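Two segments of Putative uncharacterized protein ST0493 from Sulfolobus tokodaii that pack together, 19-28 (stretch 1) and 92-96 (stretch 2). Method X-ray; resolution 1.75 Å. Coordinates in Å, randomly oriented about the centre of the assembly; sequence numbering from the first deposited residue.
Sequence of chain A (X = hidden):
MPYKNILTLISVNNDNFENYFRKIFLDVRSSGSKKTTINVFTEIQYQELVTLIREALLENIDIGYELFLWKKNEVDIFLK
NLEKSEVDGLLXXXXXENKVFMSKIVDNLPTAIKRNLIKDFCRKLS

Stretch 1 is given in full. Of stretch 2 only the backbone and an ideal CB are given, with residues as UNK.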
# COMPACT_ATOMS: atom_id res chain seq x y z
N ASN A 19 -3.94 -15.86 -2.17
CA ASN A 19 -4.34 -14.46 -2.20
C ASN A 19 -3.24 -13.54 -2.73
O ASN A 19 -3.51 -12.64 -3.53
CB ASN A 19 -4.77 -13.98 -0.81
CG ASN A 19 -6.02 -14.68 -0.31
OD1 ASN A 19 -6.98 -14.88 -1.06
ND2 ASN A 19 -6.02 -15.05 0.97
N TYR A 20 -2.01 -13.75 -2.28
CA TYR A 20 -0.91 -12.91 -2.73
C TYR A 20 -0.54 -13.09 -4.20
O TYR A 20 -0.17 -12.12 -4.85
CB TYR A 20 0.33 -13.10 -1.87
CG TYR A 20 0.35 -12.24 -0.62
CD1 TYR A 20 -0.54 -12.47 0.43
CD2 TYR A 20 1.27 -11.20 -0.48
CE1 TYR A 20 -0.51 -11.70 1.59
CE2 TYR A 20 1.31 -10.41 0.67
CZ TYR A 20 0.41 -10.67 1.70
OH TYR A 20 0.47 -9.93 2.86
N PHE A 21 -0.62 -14.31 -4.72
CA PHE A 21 -0.27 -14.48 -6.12
C PHE A 21 -1.29 -13.81 -7.03
O PHE A 21 -0.98 -13.45 -8.17
CB PHE A 21 -0.11 -15.96 -6.48
CG PHE A 21 1.31 -16.44 -6.37
CD1 PHE A 21 1.89 -16.67 -5.12
CD2 PHE A 21 2.11 -16.55 -7.51
CE1 PHE A 21 3.23 -17.01 -5.01
CE2 PHE A 21 3.46 -16.89 -7.40
CZ PHE A 21 4.03 -17.12 -6.15
N ARG A 22 -2.49 -13.61 -6.51
CA ARG A 22 -3.52 -12.93 -7.28
C ARG A 22 -3.05 -11.48 -7.42
O ARG A 22 -3.20 -10.86 -8.47
CB ARG A 22 -4.87 -13.00 -6.56
CG ARG A 22 -6.00 -12.30 -7.30
CD ARG A 22 -7.35 -12.47 -6.60
NE ARG A 22 -7.90 -13.82 -6.73
CZ ARG A 22 -9.14 -14.15 -6.35
NH1 ARG A 22 -9.93 -13.23 -5.82
NH2 ARG A 22 -9.58 -15.39 -6.50
N LYS A 23 -2.46 -10.95 -6.35
CA LYS A 23 -1.95 -9.58 -6.36
C LYS A 23 -0.76 -9.46 -7.30
O LYS A 23 -0.65 -8.50 -8.07
CB LYS A 23 -1.50 -9.15 -4.96
CG LYS A 23 -2.61 -9.01 -3.93
CD LYS A 23 -2.05 -8.46 -2.62
CE LYS A 23 -3.16 -8.11 -1.64
NZ LYS A 23 -4.03 -7.03 -2.18
N ILE A 24 0.15 -10.43 -7.24
CA ILE A 24 1.33 -10.41 -8.08
C ILE A 24 1.00 -10.20 -9.55
O ILE A 24 1.57 -9.33 -10.21
CB ILE A 24 2.14 -11.72 -7.93
CG1 ILE A 24 2.77 -11.76 -6.54
CG2 ILE A 24 3.21 -11.81 -9.03
CD1 ILE A 24 3.44 -13.08 -6.20
N PHE A 25 0.07 -10.98 -10.08
CA PHE A 25 -0.27 -10.85 -11.49
C PHE A 25 -1.03 -9.56 -11.82
O PHE A 25 -0.90 -9.04 -12.93
CB PHE A 25 -1.00 -12.10 -11.97
CG PHE A 25 -0.10 -13.30 -12.09
CD1 PHE A 25 0.91 -13.33 -13.06
CD2 PHE A 25 -0.20 -14.36 -11.20
CE1 PHE A 25 1.80 -14.40 -13.13
CE2 PHE A 25 0.69 -15.44 -11.26
CZ PHE A 25 1.69 -15.45 -12.23
N LEU A 26 -1.80 -9.04 -10.87
CA LEU A 26 -2.50 -7.79 -11.10
C LEU A 26 -1.44 -6.71 -11.31
O LEU A 26 -1.52 -5.89 -12.22
CB LEU A 26 -3.36 -7.41 -9.88
CG LEU A 26 -4.87 -7.61 -9.93
CD1 LEU A 26 -5.18 -9.08 -10.03
CD2 LEU A 26 -5.51 -7.04 -8.69
N ASP A 27 -0.42 -6.72 -10.45
CA ASP A 27 0.64 -5.73 -10.53
C ASP A 27 1.54 -5.92 -11.75
O ASP A 27 1.92 -4.95 -12.40
CB ASP A 27 1.48 -5.75 -9.25
CG ASP A 27 0.71 -5.22 -8.05
OD1 ASP A 27 -0.04 -4.23 -8.22
OD2 ASP A 27 0.86 -5.78 -6.95
N VAL A 28 1.87 -7.17 -12.07
CA VAL A 28 2.71 -7.41 -13.24
C VAL A 28 2.00 -6.94 -14.51
O VAL A 28 2.59 -6.26 -15.35
CB VAL A 28 3.07 -8.91 -13.39
CG1 VAL A 28 3.72 -9.16 -14.74
CG2 VAL A 28 4.02 -9.33 -12.26
N UNK A 92 7.34 -6.15 -4.36
CA UNK A 92 7.66 -6.75 -3.06
C UNK A 92 6.40 -7.10 -2.27
O UNK A 92 5.51 -6.27 -2.11
CB UNK A 92 8.54 -5.80 -2.24
N UNK A 93 6.36 -8.33 -1.75
CA UNK A 93 5.21 -8.80 -0.97
C UNK A 93 5.62 -9.58 0.27
O UNK A 93 6.53 -10.40 0.23
CB UNK A 93 4.31 -9.67 -1.84
N UNK A 94 4.91 -9.35 1.37
CA UNK A 94 5.16 -10.07 2.61
C UNK A 94 3.97 -9.89 3.54
O UNK A 94 3.09 -9.07 3.29
CB UNK A 94 6.45 -9.59 3.28
N UNK A 95 3.93 -10.70 4.60
CA UNK A 95 2.90 -10.56 5.62
C UNK A 95 3.66 -10.17 6.89
O UNK A 95 4.89 -10.16 6.89
CB UNK A 95 2.08 -11.84 5.80
N UNK A 96 2.94 -9.85 7.96
CA UNK A 96 3.60 -9.43 9.20
C UNK A 96 4.68 -10.38 9.71
O UNK A 96 5.73 -9.94 10.17
CB UNK A 96 2.54 -9.26 10.29

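Position 92 lies in an extended backbone (phi/psi -127/131), and its ideal CB has no atom of stretch 1 within 5.5 Å. The helix therefore sets no requirement here. Beta-branched residues are at home in such a conformation, though many others would fit. The deposited residue is Val-92, chi1 t, which makes no contact with the helix.

Position 93 is the one that matters most. The strand runs nearly antiparallel to the helix, at 169°, with their axes 9.9 Å apart at closest approach, and the CA-to-CB bond points toward the helix. The ideal CB sits 3.7 Å from Tyr-20 CD2 and 5.4 Å from Ile-24 CG1, so the first part of the side chain meets an apolar surface. Farther along the helix, one turn beyond Lys-23, the carboxylate of Asp-27 offers an acceptor. A leucine or methionine would suit the near part; a long side chain with a donor at its tip would use both, so tyrosine, lysine or arginine could be considered, and the apolar lining favours the aromatic. The residue is Tyr-93, with chi1 m and chi2 -90°. Its CB packs against Tyr-20, 3.6 Å from Tyr-93 CB to Tyr-20 CD2. One ring face receives a CH-pi contact from Ile-24, whose CG1 lies 4.0 Å from the ring centroid and 27° off the normal. At the ring edge, the phenol donates a short hydrogen bond, 2.6 Å from Tyr-93 OH to Asp-27 OD2. One side chain thus reaches from Tyr-20 to Asp-27, about two helical turns.

At position 94 the CA-to-CB bond points away, in keeping with strand alternation, and nothing of stretch 1 lies within 5.5 Å of the ideal CB. The backbone carbonyl does the work instead: Tyr-20 OH donates a hydrogen bond to the backbone O of position 94 at 2.8 Å, a bond that asks nothing of the side chain directly. The residue is Cys-94, whose side chain is covalently bonded to a group elsewhere in the structure.

Position 95 has left the strand, and its CA-to-CB bond points sideways. The ideal CB is 3.9 Å from Tyr-20 OH; that hydroxyl gives its proton to the preceding carbonyl, so it could act here only as an acceptor, and no particular side chain is demanded. Small or polar side chains would suit, as would any that turns aside. Asp-95, chi1 p, brings its CB within 3.9 Å of Tyr-20 OH, while its carboxylate is hydrogen-bonded outside the two stretches.

At position 96, with phi/psi -52/-42, the CA-to-CB bond points sideways, and nothing of stretch 1 lies within 5.5 Å of the ideal CB, which leaves the choice open. It is Asp-96, hydrogen-bonded through OD2 elsewhere in the structure.

Stretch 2 (92-96) VYCDD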
# COMPACT_ATOMS: atom_id res chain seq x y z
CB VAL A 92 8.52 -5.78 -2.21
CG1 VAL A 92 8.74 -6.35 -0.82
CG2 VAL A 92 9.85 -5.52 -2.91
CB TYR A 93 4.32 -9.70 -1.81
CG TYR A 93 3.89 -9.12 -3.12
CD1 TYR A 93 2.72 -8.37 -3.23
CD2 TYR A 93 4.67 -9.29 -4.26
CE1 TYR A 93 2.34 -7.81 -4.45
CE2 TYR A 93 4.31 -8.74 -5.47
CZ TYR A 93 3.13 -8.01 -5.57
OH TYR A 93 2.77 -7.47 -6.78
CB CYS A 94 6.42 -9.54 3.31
SG CYS A 94 6.18 -8.02 4.30
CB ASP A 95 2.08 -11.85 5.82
CG ASP A 95 2.91 -13.12 5.81
OD1 ASP A 95 4.12 -13.06 6.09
OD2 ASP A 95 2.33 -14.19 5.53
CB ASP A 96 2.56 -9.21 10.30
CG ASP A 96 1.74 -7.96 10.07
OD1 ASP A 96 2.33 -6.91 9.77
OD2 ASP A 96 0.50 -8.04 10.20
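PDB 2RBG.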